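Local coordinates for protein aldo-keto Reductase, OXIDOREDUCTASE (Salmonella typhimurium, PDB 5T79) that probably acts as an NADPH-dependent aldo-keto reductase, reducing aldehydes such as 3-hydroxybutanal to the corresponding alcohol, here 1,3-butanediol, at residues H11-R16 and L25-L30; V42-A47 and S299-I304; L48-F53 and E83-W88; K195-E200 and P223-Q228. All blocks are in the same frame, centred on the assembly; numbering follows the deposited sequence. Where two conformers were deposited one is given.

Contact 1. Residues H11-R16 and L25-L30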
# COMPACT_ATOMS: atom_id res chain seq x y z
N HIS A 11 -1.61 0.52 21.48
CA HIS A 11 -0.65 1.17 22.38
C HIS A 11 0.69 1.50 21.72
O HIS A 11 1.23 2.57 22.00
CB HIS A 11 -0.44 0.33 23.65
CG HIS A 11 -1.68 0.15 24.49
ND1 HIS A 11 -1.68 -0.69 25.60
CD2 HIS A 11 -2.92 0.68 24.35
CE1 HIS A 11 -2.91 -0.63 26.09
NE2 HIS A 11 -3.69 0.17 25.36
N THR A 12 1.24 0.61 20.89
CA THR A 12 2.56 0.83 20.30
C THR A 12 2.47 1.49 18.90
O THR A 12 3.20 2.46 18.66
CB THR A 12 3.35 -0.49 20.23
OG1 THR A 12 3.46 -1.03 21.55
CG2 THR A 12 4.77 -0.31 19.65
N MET A 13 1.62 0.95 17.99
CA MET A 13 1.51 1.47 16.62
C MET A 13 1.34 3.00 16.61
O MET A 13 0.65 3.55 17.47
CB MET A 13 0.37 0.79 15.87
CG MET A 13 0.27 1.16 14.35
SD MET A 13 1.79 1.06 13.34
CE MET A 13 2.17 -0.72 13.50
N GLU A 14 2.02 3.66 15.67
CA GLU A 14 1.89 5.09 15.43
C GLU A 14 0.89 5.27 14.31
O GLU A 14 0.97 4.55 13.30
CB GLU A 14 3.23 5.72 15.05
CG GLU A 14 4.22 5.69 16.19
CD GLU A 14 5.58 6.29 15.90
OE1 GLU A 14 5.76 6.92 14.83
OE2 GLU A 14 6.46 6.14 16.77
N TYR A 15 -0.05 6.17 14.48
CA TYR A 15 -1.07 6.46 13.46
C TYR A 15 -0.74 7.82 12.90
O TYR A 15 -0.41 8.73 13.65
CB TYR A 15 -2.50 6.35 14.03
CG TYR A 15 -2.76 4.92 14.47
CD1 TYR A 15 -3.10 3.93 13.54
CD2 TYR A 15 -2.55 4.53 15.79
CE1 TYR A 15 -3.23 2.60 13.93
CE2 TYR A 15 -2.67 3.20 16.18
CZ TYR A 15 -3.02 2.24 15.25
OH TYR A 15 -3.10 0.93 15.67
N ARG A 16 -0.77 7.94 11.58
CA ARG A 16 -0.31 9.15 10.89
C ARG A 16 -1.42 9.73 10.06
O ARG A 16 -2.06 9.01 9.29
CB ARG A 16 0.92 8.79 10.03
CG ARG A 16 2.12 8.31 10.91
CD ARG A 16 3.30 7.76 10.13
NE ARG A 16 3.76 8.70 9.09
CZ ARG A 16 4.63 9.68 9.29
NH1 ARG A 16 5.13 9.90 10.50
NH2 ARG A 16 4.98 10.47 8.28
N LEU A 25 -3.69 6.71 9.20
CA LEU A 25 -3.28 5.35 8.82
C LEU A 25 -2.21 4.82 9.76
O LEU A 25 -1.44 5.62 10.28
CB LEU A 25 -2.73 5.34 7.37
CG LEU A 25 -3.75 5.59 6.23
CD1 LEU A 25 -3.03 5.55 4.90
CD2 LEU A 25 -4.90 4.58 6.27
N PRO A 26 -2.10 3.47 9.96
CA PRO A 26 -0.97 2.98 10.74
C PRO A 26 0.30 3.30 9.95
O PRO A 26 0.25 3.32 8.71
CB PRO A 26 -1.22 1.47 10.82
CG PRO A 26 -2.05 1.16 9.54
CD PRO A 26 -2.89 2.37 9.35
N ALA A 27 1.43 3.58 10.64
CA ALA A 27 2.70 3.86 9.95
C ALA A 27 3.09 2.71 9.04
O ALA A 27 3.74 2.92 8.01
CB ALA A 27 3.80 4.08 10.98
N ILE A 28 2.72 1.47 9.45
CA ILE A 28 2.91 0.23 8.68
C ILE A 28 1.53 -0.30 8.24
O ILE A 28 0.69 -0.57 9.10
CB ILE A 28 3.67 -0.86 9.50
CG1 ILE A 28 5.03 -0.33 10.11
CG2 ILE A 28 3.86 -2.13 8.64
CD1 ILE A 28 6.22 -0.37 9.23
N SER A 29 1.29 -0.46 6.92
CA SER A 29 0.06 -1.08 6.40
C SER A 29 0.44 -2.43 5.77
O SER A 29 1.59 -2.62 5.39
CB SER A 29 -0.61 -0.16 5.36
OG SER A 29 -1.00 1.07 5.96
N LEU A 30 -0.52 -3.35 5.63
CA LEU A 30 -0.25 -4.66 5.03
C LEU A 30 -0.96 -4.80 3.69
O LEU A 30 -2.16 -4.61 3.63
CB LEU A 30 -0.69 -5.81 5.98
CG LEU A 30 -0.47 -7.25 5.45
CD1 LEU A 30 1.03 -7.58 5.29
CD2 LEU A 30 -1.20 -8.29 6.33

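Contact 2. Residues V42-A47 and S299-I304. With NDP (NADPH dihydro-nicotinamide-adenine-dinucleotide phosphate), chain E.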
# COMPACT_ATOMS: atom_id res chain seq x y z
N VAL A 42 -4.36 -20.94 3.39
CA VAL A 42 -5.25 -20.00 4.09
C VAL A 42 -4.88 -19.94 5.58
O VAL A 42 -4.96 -18.86 6.16
CB VAL A 42 -6.76 -20.33 3.84
CG1 VAL A 42 -7.67 -19.61 4.84
CG2 VAL A 42 -7.15 -19.95 2.41
N GLU A 43 -4.36 -21.04 6.17
CA GLU A 43 -3.89 -21.02 7.56
C GLU A 43 -2.84 -19.90 7.74
O GLU A 43 -2.88 -19.17 8.74
CB GLU A 43 -3.29 -22.39 7.92
CG GLU A 43 -2.33 -22.45 9.09
CD GLU A 43 -1.50 -23.73 9.13
OE1 GLU A 43 -0.88 -24.09 8.10
OE2 GLU A 43 -1.48 -24.37 10.20
N ASN A 44 -1.91 -19.76 6.78
CA ASN A 44 -0.87 -18.73 6.83
C ASN A 44 -1.46 -17.35 6.59
O ASN A 44 -1.11 -16.43 7.34
CB ASN A 44 0.25 -19.02 5.83
CG ASN A 44 1.37 -18.01 5.93
OD1 ASN A 44 1.92 -17.75 7.02
ND2 ASN A 44 1.67 -17.37 4.81
N SER A 45 -2.34 -17.18 5.58
CA SER A 45 -3.02 -15.90 5.29
C SER A 45 -3.73 -15.38 6.55
O SER A 45 -3.63 -14.20 6.91
CB SER A 45 -4.05 -16.09 4.17
OG SER A 45 -3.39 -16.48 2.98
N ARG A 46 -4.44 -16.28 7.24
CA ARG A 46 -5.21 -15.96 8.44
C ARG A 46 -4.26 -15.48 9.55
O ARG A 46 -4.53 -14.46 10.18
CB ARG A 46 -6.01 -17.21 8.89
CG ARG A 46 -7.00 -16.92 10.01
CD ARG A 46 -7.63 -18.18 10.56
NE ARG A 46 -8.25 -19.01 9.52
CZ ARG A 46 -9.48 -18.85 9.05
NH1 ARG A 46 -10.25 -17.87 9.52
NH2 ARG A 46 -9.96 -19.68 8.13
N ALA A 47 -3.15 -16.21 9.76
CA ALA A 47 -2.14 -15.88 10.78
C ALA A 47 -1.53 -14.49 10.50
O ALA A 47 -1.31 -13.73 11.45
CB ALA A 47 -1.04 -16.95 10.79
N SER A 299 5.08 -12.94 3.90
CA SER A 299 4.75 -14.35 3.72
C SER A 299 4.69 -15.04 5.09
O SER A 299 4.15 -16.13 5.20
CB SER A 299 5.76 -15.03 2.81
OG SER A 299 7.03 -15.08 3.42
N LYS A 300 5.29 -14.40 6.13
CA LYS A 300 5.31 -14.97 7.47
C LYS A 300 5.15 -13.88 8.55
O LYS A 300 5.55 -12.72 8.34
CB LYS A 300 6.56 -15.82 7.73
CG LYS A 300 7.89 -15.18 7.42
CD LYS A 300 8.98 -16.25 7.50
CE LYS A 300 10.37 -15.68 7.44
NZ LYS A 300 11.39 -16.65 7.93
N PRO A 301 4.49 -14.23 9.68
CA PRO A 301 4.24 -13.23 10.74
C PRO A 301 5.49 -12.51 11.26
O PRO A 301 5.38 -11.35 11.65
CB PRO A 301 3.58 -14.06 11.84
CG PRO A 301 2.86 -15.16 11.09
CD PRO A 301 3.89 -15.53 10.05
N SER A 302 6.66 -13.18 11.26
CA SER A 302 7.91 -12.58 11.74
C SER A 302 8.29 -11.34 10.92
O SER A 302 8.87 -10.42 11.47
CB SER A 302 9.05 -13.61 11.73
OG SER A 302 9.34 -14.04 10.41
N GLN A 303 7.92 -11.30 9.62
CA GLN A 303 8.20 -10.15 8.75
C GLN A 303 7.35 -8.94 9.15
O GLN A 303 7.81 -7.80 9.04
CB GLN A 303 7.97 -10.51 7.27
CG GLN A 303 9.00 -11.56 6.80
CD GLN A 303 8.67 -12.18 5.47
OE1 GLN A 303 7.53 -12.21 5.04
NE2 GLN A 303 9.67 -12.77 4.83
N ILE A 304 6.13 -9.18 9.64
CA ILE A 304 5.25 -8.11 10.12
C ILE A 304 5.84 -7.58 11.43
O ILE A 304 5.91 -6.36 11.62
CB ILE A 304 3.79 -8.61 10.30
CG1 ILE A 304 3.20 -9.14 8.95
CG2 ILE A 304 2.91 -7.49 10.90
CD1 ILE A 304 1.78 -9.84 9.09
PA NDP E . 7.71 -5.33 -0.02
O1A NDP E . 7.49 -4.93 1.41
O2A NDP E . 8.49 -4.57 -0.99
O5B NDP E . 8.32 -6.82 -0.12
C5B NDP E . 7.46 -7.85 0.43
C4B NDP E . 8.09 -9.21 0.28
O4B NDP E . 9.47 -9.15 0.71
C3B NDP E . 7.41 -10.28 1.13
O3B NDP E . 6.42 -10.97 0.36
C2B NDP E . 8.56 -11.18 1.56
O2B NDP E . 8.83 -12.20 0.57
C1B NDP E . 9.75 -10.21 1.61
N9A NDP E . 10.01 -9.64 2.93
C8A NDP E . 9.28 -8.68 3.59
N7A NDP E . 9.77 -8.36 4.76
C5A NDP E . 10.89 -9.16 4.89
C6A NDP E . 11.81 -9.34 5.93
N6A NDP E . 11.84 -8.60 7.05
N1A NDP E . 12.77 -10.29 5.77
C2A NDP E . 12.82 -10.96 4.61
N3A NDP E . 12.02 -10.86 3.55
C4A NDP E . 11.05 -9.95 3.76
O3 NDP E . 6.19 -5.33 -0.47
PN NDP E . 5.65 -5.63 -1.95
O1N NDP E . 5.23 -7.04 -1.78
O2N NDP E . 6.64 -5.26 -3.04
O5D NDP E . 4.40 -4.65 -2.29
C5D NDP E . 3.82 -3.93 -1.17
C4D NDP E . 2.32 -3.83 -1.32
O4D NDP E . 2.01 -2.76 -2.24
C3D NDP E . 1.60 -5.04 -1.88
O3D NDP E . 1.37 -6.00 -0.86
C2D NDP E . 0.34 -4.43 -2.51
O2D NDP E . -0.81 -4.28 -1.68
C1D NDP E . 0.86 -3.07 -2.99
N1N NDP E . 1.27 -3.06 -4.41
C2N NDP E . 0.61 -2.16 -5.24
C3N NDP E . 0.88 -2.04 -6.55
C7N NDP E . 0.34 -0.86 -7.31
O7N NDP E . 0.58 -0.85 -8.53
N7N NDP E . -0.39 0.08 -6.72
C4N NDP E . 1.77 -3.06 -7.22
C5N NDP E . 2.61 -3.80 -6.23
C6N NDP E . 2.36 -3.81 -4.94
P2B NDP E . 9.10 -13.78 0.79
O1X NDP E . 8.12 -14.72 0.19
O2X NDP E . 10.50 -13.92 0.20
O3X NDP E . 9.24 -13.93 2.30

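Contact 3. Residues L48-F53 and E83-W88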
# COMPACT_ATOMS: atom_id res chain seq x y z
N LEU A 48 -1.28 -14.16 9.23
CA LEU A 48 -0.73 -12.83 8.83
C LEU A 48 -1.71 -11.70 9.18
O LEU A 48 -1.33 -10.72 9.82
CB LEU A 48 -0.42 -12.79 7.31
CG LEU A 48 0.74 -13.68 6.85
CD1 LEU A 48 0.77 -13.82 5.32
CD2 LEU A 48 2.07 -13.17 7.39
N LEU A 49 -2.97 -11.84 8.77
CA LEU A 49 -3.97 -10.82 9.09
C LEU A 49 -4.15 -10.66 10.62
O LEU A 49 -4.23 -9.54 11.10
CB LEU A 49 -5.32 -11.14 8.43
CG LEU A 49 -5.34 -11.09 6.90
CD1 LEU A 49 -6.70 -11.51 6.37
CD2 LEU A 49 -4.95 -9.71 6.39
N GLN A 50 -4.21 -11.77 11.37
CA GLN A 50 -4.40 -11.69 12.82
C GLN A 50 -3.18 -11.05 13.49
O GLN A 50 -3.35 -10.23 14.40
CB GLN A 50 -4.68 -13.08 13.41
CG GLN A 50 -6.08 -13.61 13.03
CD GLN A 50 -6.36 -14.95 13.65
OE1 GLN A 50 -5.65 -15.40 14.53
NE2 GLN A 50 -7.45 -15.60 13.26
N ARG A 51 -1.96 -11.42 13.05
CA ARG A 51 -0.75 -10.83 13.68
C ARG A 51 -0.68 -9.32 13.39
O ARG A 51 -0.37 -8.52 14.29
CB ARG A 51 0.53 -11.53 13.22
CG ARG A 51 1.80 -11.11 14.03
CD ARG A 51 1.66 -11.51 15.50
NE ARG A 51 2.84 -11.18 16.30
CZ ARG A 51 2.81 -10.49 17.44
NH1 ARG A 51 1.67 -10.02 17.92
NH2 ARG A 51 3.94 -10.27 18.11
N ALA A 52 -1.03 -8.93 12.14
CA ALA A 52 -1.02 -7.52 11.74
C ALA A 52 -1.96 -6.69 12.63
O ALA A 52 -1.52 -5.70 13.21
CB ALA A 52 -1.41 -7.39 10.27
N PHE A 53 -3.24 -7.11 12.75
CA PHE A 53 -4.22 -6.36 13.56
C PHE A 53 -3.83 -6.35 15.03
O PHE A 53 -3.97 -5.32 15.67
CB PHE A 53 -5.64 -6.91 13.37
CG PHE A 53 -6.74 -6.04 13.95
CD1 PHE A 53 -6.80 -4.68 13.65
CD2 PHE A 53 -7.74 -6.59 14.73
CE1 PHE A 53 -7.85 -3.88 14.15
CE2 PHE A 53 -8.78 -5.79 15.25
CZ PHE A 53 -8.83 -4.45 14.94
N GLU A 83 -15.21 -14.80 9.18
CA GLU A 83 -14.95 -15.76 10.25
C GLU A 83 -14.35 -15.14 11.49
O GLU A 83 -14.72 -15.55 12.60
CB GLU A 83 -14.03 -16.89 9.75
CG GLU A 83 -14.70 -17.82 8.75
CD GLU A 83 -13.82 -18.88 8.10
OE1 GLU A 83 -12.58 -18.82 8.27
OE2 GLU A 83 -14.38 -19.74 7.38
N ASP A 84 -13.43 -14.17 11.33
CA ASP A 84 -12.68 -13.67 12.47
C ASP A 84 -12.76 -12.19 12.77
O ASP A 84 -12.50 -11.82 13.91
CB ASP A 84 -11.17 -14.00 12.24
CG ASP A 84 -10.81 -15.47 12.04
OD1 ASP A 84 -11.54 -16.34 12.58
OD2 ASP A 84 -9.76 -15.75 11.43
N PHE A 85 -13.06 -11.33 11.79
CA PHE A 85 -12.95 -9.89 12.01
C PHE A 85 -14.24 -9.07 11.97
O PHE A 85 -14.14 -7.86 12.17
CB PHE A 85 -12.00 -9.30 10.94
CG PHE A 85 -10.55 -9.66 11.13
CD1 PHE A 85 -10.01 -10.81 10.54
CD2 PHE A 85 -9.69 -8.83 11.84
CE1 PHE A 85 -8.66 -11.13 10.68
CE2 PHE A 85 -8.34 -9.15 11.98
CZ PHE A 85 -7.83 -10.29 11.40
N LEU A 86 -15.41 -9.69 11.74
CA LEU A 86 -16.68 -8.96 11.63
C LEU A 86 -16.95 -7.99 12.80
O LEU A 86 -17.32 -6.86 12.49
CB LEU A 86 -17.88 -9.89 11.46
CG LEU A 86 -18.14 -10.47 10.08
CD1 LEU A 86 -19.54 -11.01 9.99
CD2 LEU A 86 -17.93 -9.43 8.97
N PRO A 87 -16.73 -8.34 14.10
CA PRO A 87 -17.00 -7.35 15.17
C PRO A 87 -16.07 -6.13 15.12
O PRO A 87 -16.38 -5.13 15.74
CB PRO A 87 -16.76 -8.15 16.46
CG PRO A 87 -16.98 -9.59 16.05
CD PRO A 87 -16.33 -9.64 14.70
N TRP A 88 -14.94 -6.22 14.40
CA TRP A 88 -13.98 -5.12 14.33
C TRP A 88 -13.87 -4.54 12.90
O TRP A 88 -12.92 -3.78 12.65
CB TRP A 88 -12.59 -5.59 14.85
CG TRP A 88 -12.66 -6.11 16.26
CD1 TRP A 88 -12.72 -5.37 17.41
CD2 TRP A 88 -12.88 -7.47 16.65
NE1 TRP A 88 -12.90 -6.20 18.50
CE2 TRP A 88 -13.02 -7.49 18.06
CE3 TRP A 88 -12.95 -8.69 15.94
CZ2 TRP A 88 -13.26 -8.67 18.77
CZ3 TRP A 88 -13.17 -9.86 16.65
CH2 TRP A 88 -13.35 -9.84 18.04

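Contact 4. Residues K195-E200 and P223-Q228. With NDP (NADPH dihydro-nicotinamide-adenine-dinucleotide phosphate), chain E.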
# COMPACT_ATOMS: atom_id res chain seq x y z
N LYS A 195 5.00 3.81 -6.10
CA LYS A 195 6.11 2.93 -5.75
C LYS A 195 7.21 3.82 -5.17
O LYS A 195 7.54 4.84 -5.78
CB LYS A 195 6.61 2.19 -7.01
CG LYS A 195 7.66 1.14 -6.73
CD LYS A 195 8.05 0.44 -8.04
CE LYS A 195 7.47 -0.95 -8.12
NZ LYS A 195 7.63 -1.54 -9.48
N TYR A 196 7.73 3.49 -3.96
CA TYR A 196 8.78 4.30 -3.32
C TYR A 196 9.64 3.46 -2.40
O TYR A 196 9.12 2.79 -1.50
CB TYR A 196 8.18 5.50 -2.55
CG TYR A 196 9.17 6.45 -1.88
CD1 TYR A 196 10.39 6.77 -2.47
CD2 TYR A 196 8.82 7.14 -0.72
CE1 TYR A 196 11.24 7.73 -1.92
CE2 TYR A 196 9.67 8.07 -0.14
CZ TYR A 196 10.88 8.38 -0.74
OH TYR A 196 11.69 9.32 -0.17
N SER A 197 10.96 3.50 -2.62
CA SER A 197 11.96 2.80 -1.80
C SER A 197 13.31 3.42 -2.02
O SER A 197 13.43 4.30 -2.87
CB SER A 197 12.02 1.31 -2.17
OG SER A 197 12.69 1.13 -3.42
N LEU A 198 14.35 2.92 -1.33
CA LEU A 198 15.73 3.39 -1.56
C LEU A 198 16.15 3.23 -3.04
O LEU A 198 16.94 4.04 -3.54
CB LEU A 198 16.71 2.60 -0.68
CG LEU A 198 16.73 2.98 0.80
CD1 LEU A 198 17.21 1.82 1.66
CD2 LEU A 198 17.68 4.16 1.03
N PHE A 199 15.60 2.21 -3.72
CA PHE A 199 15.94 1.90 -5.10
C PHE A 199 14.96 2.52 -6.12
O PHE A 199 15.13 2.35 -7.33
CB PHE A 199 15.99 0.37 -5.29
CG PHE A 199 17.17 -0.31 -4.64
CD1 PHE A 199 18.34 0.40 -4.35
CD2 PHE A 199 17.16 -1.68 -4.40
CE1 PHE A 199 19.44 -0.24 -3.77
CE2 PHE A 199 18.26 -2.33 -3.84
CZ PHE A 199 19.41 -1.60 -3.55
N GLU A 200 13.95 3.25 -5.65
CA GLU A 200 13.00 3.88 -6.56
C GLU A 200 12.56 5.20 -5.98
O GLU A 200 11.61 5.25 -5.21
CB GLU A 200 11.79 2.95 -6.85
CG GLU A 200 10.85 3.52 -7.92
CD GLU A 200 11.58 4.02 -9.15
OE1 GLU A 200 12.09 3.16 -9.91
OE2 GLU A 200 11.77 5.26 -9.28
N PRO A 223 8.13 -0.93 -0.68
CA PRO A 223 9.17 -0.17 0.07
C PRO A 223 10.45 -0.96 0.31
O PRO A 223 11.46 -0.38 0.74
CB PRO A 223 8.47 0.14 1.38
CG PRO A 223 7.57 -1.06 1.61
CD PRO A 223 7.01 -1.30 0.22
N LEU A 224 10.42 -2.29 0.05
CA LEU A 224 11.59 -3.15 0.18
C LEU A 224 12.05 -3.58 -1.22
O LEU A 224 12.81 -4.54 -1.35
CB LEU A 224 11.32 -4.37 1.09
CG LEU A 224 10.94 -4.05 2.55
CD1 LEU A 224 10.70 -5.33 3.35
CD2 LEU A 224 12.01 -3.22 3.24
N ALA A 225 11.61 -2.84 -2.26
CA ALA A 225 11.93 -3.12 -3.67
C ALA A 225 11.67 -4.61 -4.01
O ALA A 225 12.53 -5.30 -4.57
CB ALA A 225 13.39 -2.73 -3.98
N GLY A 226 10.49 -5.08 -3.58
CA GLY A 226 10.02 -6.45 -3.78
C GLY A 226 10.79 -7.51 -3.02
O GLY A 226 10.79 -8.68 -3.41
N GLY A 227 11.46 -7.11 -1.94
CA GLY A 227 12.25 -8.02 -1.13
C GLY A 227 13.75 -7.90 -1.34
O GLY A 227 14.51 -8.56 -0.62
N GLN A 228 14.22 -7.06 -2.30
CA GLN A 228 15.68 -6.87 -2.50
C GLN A 228 16.33 -6.23 -1.27
O GLN A 228 17.44 -6.61 -0.87
CB GLN A 228 15.95 -5.98 -3.72
CG GLN A 228 15.74 -6.70 -5.05
CD GLN A 228 15.97 -5.81 -6.25
OE1 GLN A 228 16.20 -4.60 -6.14
NE2 GLN A 228 15.91 -6.40 -7.44
PA NDP E . 7.71 -5.33 -0.02
O1A NDP E . 7.49 -4.93 1.41
O2A NDP E . 8.49 -4.57 -0.99
O5B NDP E . 8.32 -6.82 -0.12
C5B NDP E . 7.46 -7.85 0.43
C4B NDP E . 8.09 -9.21 0.28
O4B NDP E . 9.47 -9.15 0.71
C3B NDP E . 7.41 -10.28 1.13
O3B NDP E . 6.42 -10.97 0.36
C2B NDP E . 8.56 -11.18 1.56
O2B NDP E . 8.83 -12.20 0.57
C1B NDP E . 9.75 -10.21 1.61
N9A NDP E . 10.01 -9.64 2.93
C8A NDP E . 9.28 -8.68 3.59
N7A NDP E . 9.77 -8.36 4.76
C5A NDP E . 10.89 -9.16 4.89
C6A NDP E . 11.81 -9.34 5.93
N6A NDP E . 11.84 -8.60 7.05
N1A NDP E . 12.77 -10.29 5.77
C2A NDP E . 12.82 -10.96 4.61
N3A NDP E . 12.02 -10.86 3.55
C4A NDP E . 11.05 -9.95 3.76
O3 NDP E . 6.19 -5.33 -0.47
PN NDP E . 5.65 -5.63 -1.95
O1N NDP E . 5.23 -7.04 -1.78
O2N NDP E . 6.64 -5.26 -3.04
O5D NDP E . 4.40 -4.65 -2.29
C5D NDP E . 3.82 -3.93 -1.17
C4D NDP E . 2.32 -3.83 -1.32
O4D NDP E . 2.01 -2.76 -2.24
C3D NDP E . 1.60 -5.04 -1.88
O3D NDP E . 1.37 -6.00 -0.86
C2D NDP E . 0.34 -4.43 -2.51
O2D NDP E . -0.81 -4.28 -1.68
C1D NDP E . 0.86 -3.07 -2.99
N1N NDP E . 1.27 -3.06 -4.41
C2N NDP E . 0.61 -2.16 -5.24
C3N NDP E . 0.88 -2.04 -6.55
C7N NDP E . 0.34 -0.86 -7.31
O7N NDP E . 0.58 -0.85 -8.53
N7N NDP E . -0.39 0.08 -6.72
C4N NDP E . 1.77 -3.06 -7.22
C5N NDP E . 2.61 -3.80 -6.23
C6N NDP E . 2.36 -3.81 -4.94
P2B NDP E . 9.10 -13.78 0.79
O1X NDP E . 8.12 -14.72 0.19
O2X NDP E . 10.50 -13.92 0.20
O3X NDP E . 9.24 -13.93 2.30
O HOH W 1 13.33 1.79 1.16

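Contact 1. Residues H11-R16 and L25-L30
M13, P26, A27 and I28 make the tight, buried side of this contact. CG of M13 is anti to its backbone N (chi1 -173°) and lies 3.8 Å from CB of P26. The chain then bends twice. SD comes to rest 3.7 Å from the backbone N of A27, and CE faces CB of I28. V308 of helix 301-308 also packs on M13. P26 is gripped from two residues, since CE1 of the Y15 ring comes within 3.9 Å of CB of P26. The backbones pair as an antiparallel beta hairpin, strand 15-17 with strand 24-31. As in other aldo-keto reductases, the N-terminal hairpin caps the bottom of the (beta/alpha)8 barrel; here its second strand runs on to pair with strands 59-61 and 293-296. Y15 and P26 are a non-hydrogen-bonded pair. R16 and L25 are a hydrogen-bonded pair, with R16 N to L25 O at 2.7 Å. L25 N bonds back to R16 O. A third bond runs from A27 N to E14 O. The more open side is that of E14 and R16. R16 is still held: its CD lies 3.8 Å from CB of A27, and its guanidinium leads on to D289 and to the carbonyls of V291 and T292. The E14 side chain meets A27 only loosely, CB to CB at 4.4 Å, and its carboxylate forms a salt bridge with R314.

Contact 2. Residues V42-A47 and S299-I304
N44 makes the one hydrogen bond between the two segments, from helix 42-54 to the loop that leads into helix 301-308. Its CG is anti to the backbone N (chi1 -176°), which sends CG toward the 299-304 segment. ND2 donates to the carbonyl O of S299 at 2.8 Å. The bond is bent, with an angle of 147° at the hydrogen, and the donor stands off the carbonyl plane. OD1 of N44 is also near this oxygen, but both are acceptors and they do not bond. Further along the helix, R46 turns to another neighbour, helix 72-85. A47 comes next, one turn after N44. Its CB touches CG of P301 at 4.3 Å, a loose apolar contact at the start of helix 301-308. S299 of the loop and Q303 of the helix line the NADPH pocket of the barrel. S299 OG donates to O3X of the cofactor's 2'-phosphate at 2.7 Å. Q303 NE2 donates to the same O3X at 2.8 Å, and this bond is nearly straight. The other end of the Q303 amide, OE1, accepts from S299 N at 2.8 Å, so both amide atoms are used. CG of Q303 also lies against the adenine, 3.6 Å from C5A. N44 therefore acts from the second shell: it holds the carbonyl of S299, whose hydroxyl binds the phosphate. Two donors on one phosphate oxygen are consistent with the use of NADPH, the cofactor that carries this group.

Contact 3. Residues L48-F53 and E83-W88
The unusual feature is the bond from Q50 to D84. NE2 of Q50 donates to OD2 of D84 at 3.0 Å, and it meets this oxygen from above the carboxylate plane, 70° out of it. The bond lies in the plane of the Q50 amide itself. OD2 also takes a salt bridge from R46, one turn earlier on the helix of Q50, so two side chains of helix 42-54 share this one oxygen. Next to this polar pair lies an aromatic cluster of F53, F85 and W88. The F85 ring points its tip at the helix backbone. CZ lies 3.7 Å from the carbonyl O of L49, which sits at the ring edge. CB of F53 meets the same ring at its edge, 3.8 Å from CE2. The two phenyl side chains run antiparallel to one another, CD2 of F53 against CE2 of F85. Their planes are 62° apart. The next ring atom of F53, CE2, lies 3.8 Å from CB of W88. Helices 42-54 and 72-85 are successive outer helices of the barrel, with strand 59-61 between them in sequence. Y3 packs on F53 and F85, and helix 9-12 touches F53 and W88. L49 packs on F77 and I80 of helix 72-85, and on L30 of strand 24-31.

Contact 4. Residues K195-E200 and P223-Q228
This is a loop-to-loop contact, with S197 against P223 at its centre. Each loop follows a strand of the (beta/alpha)8 barrel, 191-193 and 217-220, which are parallel neighbours. The second loop forms part of the NADPH site. L224 N donates to O2A of the cofactor pyrophosphate at 3.2 Å. G226 N adds a weak bond to the same oxygen. G227 lies beside the adenosine ribose, its CA 3.5 Å from O4B. The first loop packs against P223 and A225 of this loop. CB of S197 rests 3.4 Å from the carbonyl O of P223. A water joins the loops here, accepting from L198 N and donating to P223 O. The carbonyl O of Y196 is buried without a hydrogen-bond partner, though it meets the CA-H of P223. S197 also shapes its own loop. OG lies between the backbone N and carbonyl carbon (chi1 75°) and accepts from F199 N, an ST turn within the type I turn 197-200. F199 follows and leans on the second loop, CD2 lying 3.9 Å from CB of A225. K259 of helix 257-272 makes a cation-pi contact with this ring. The amide of Q228 is turned 70° from the ring plane. Its NE2 bonds to the carbonyl of Q254, and OE1 of Q228 stops 3.5 Å from CD2 of F199.

Contact 1 is buried, contact 2 lies at the surface, and contacts 3 and 4 are partly buried. Contacts 2 and 3 share helix 42-54 and meet through the salt bridges of R46. Contact 1 touches contact 3 through L30, whose strand precedes that helix. Contacts 2 and 4 do not touch, but both hold NADPH, one at the 2'-phosphate and the other at the pyrophosphate. Contacts 3 and 4 lie on opposite sides of the chain centre. The chemistry differs: strand pairing in contact 1, a single hydrogen bond from a side-chain amide behind the phosphate site in contact 2, aromatic packing beside a polar pair in contact 3, and van der Waals contacts with a bridging water in contact 4.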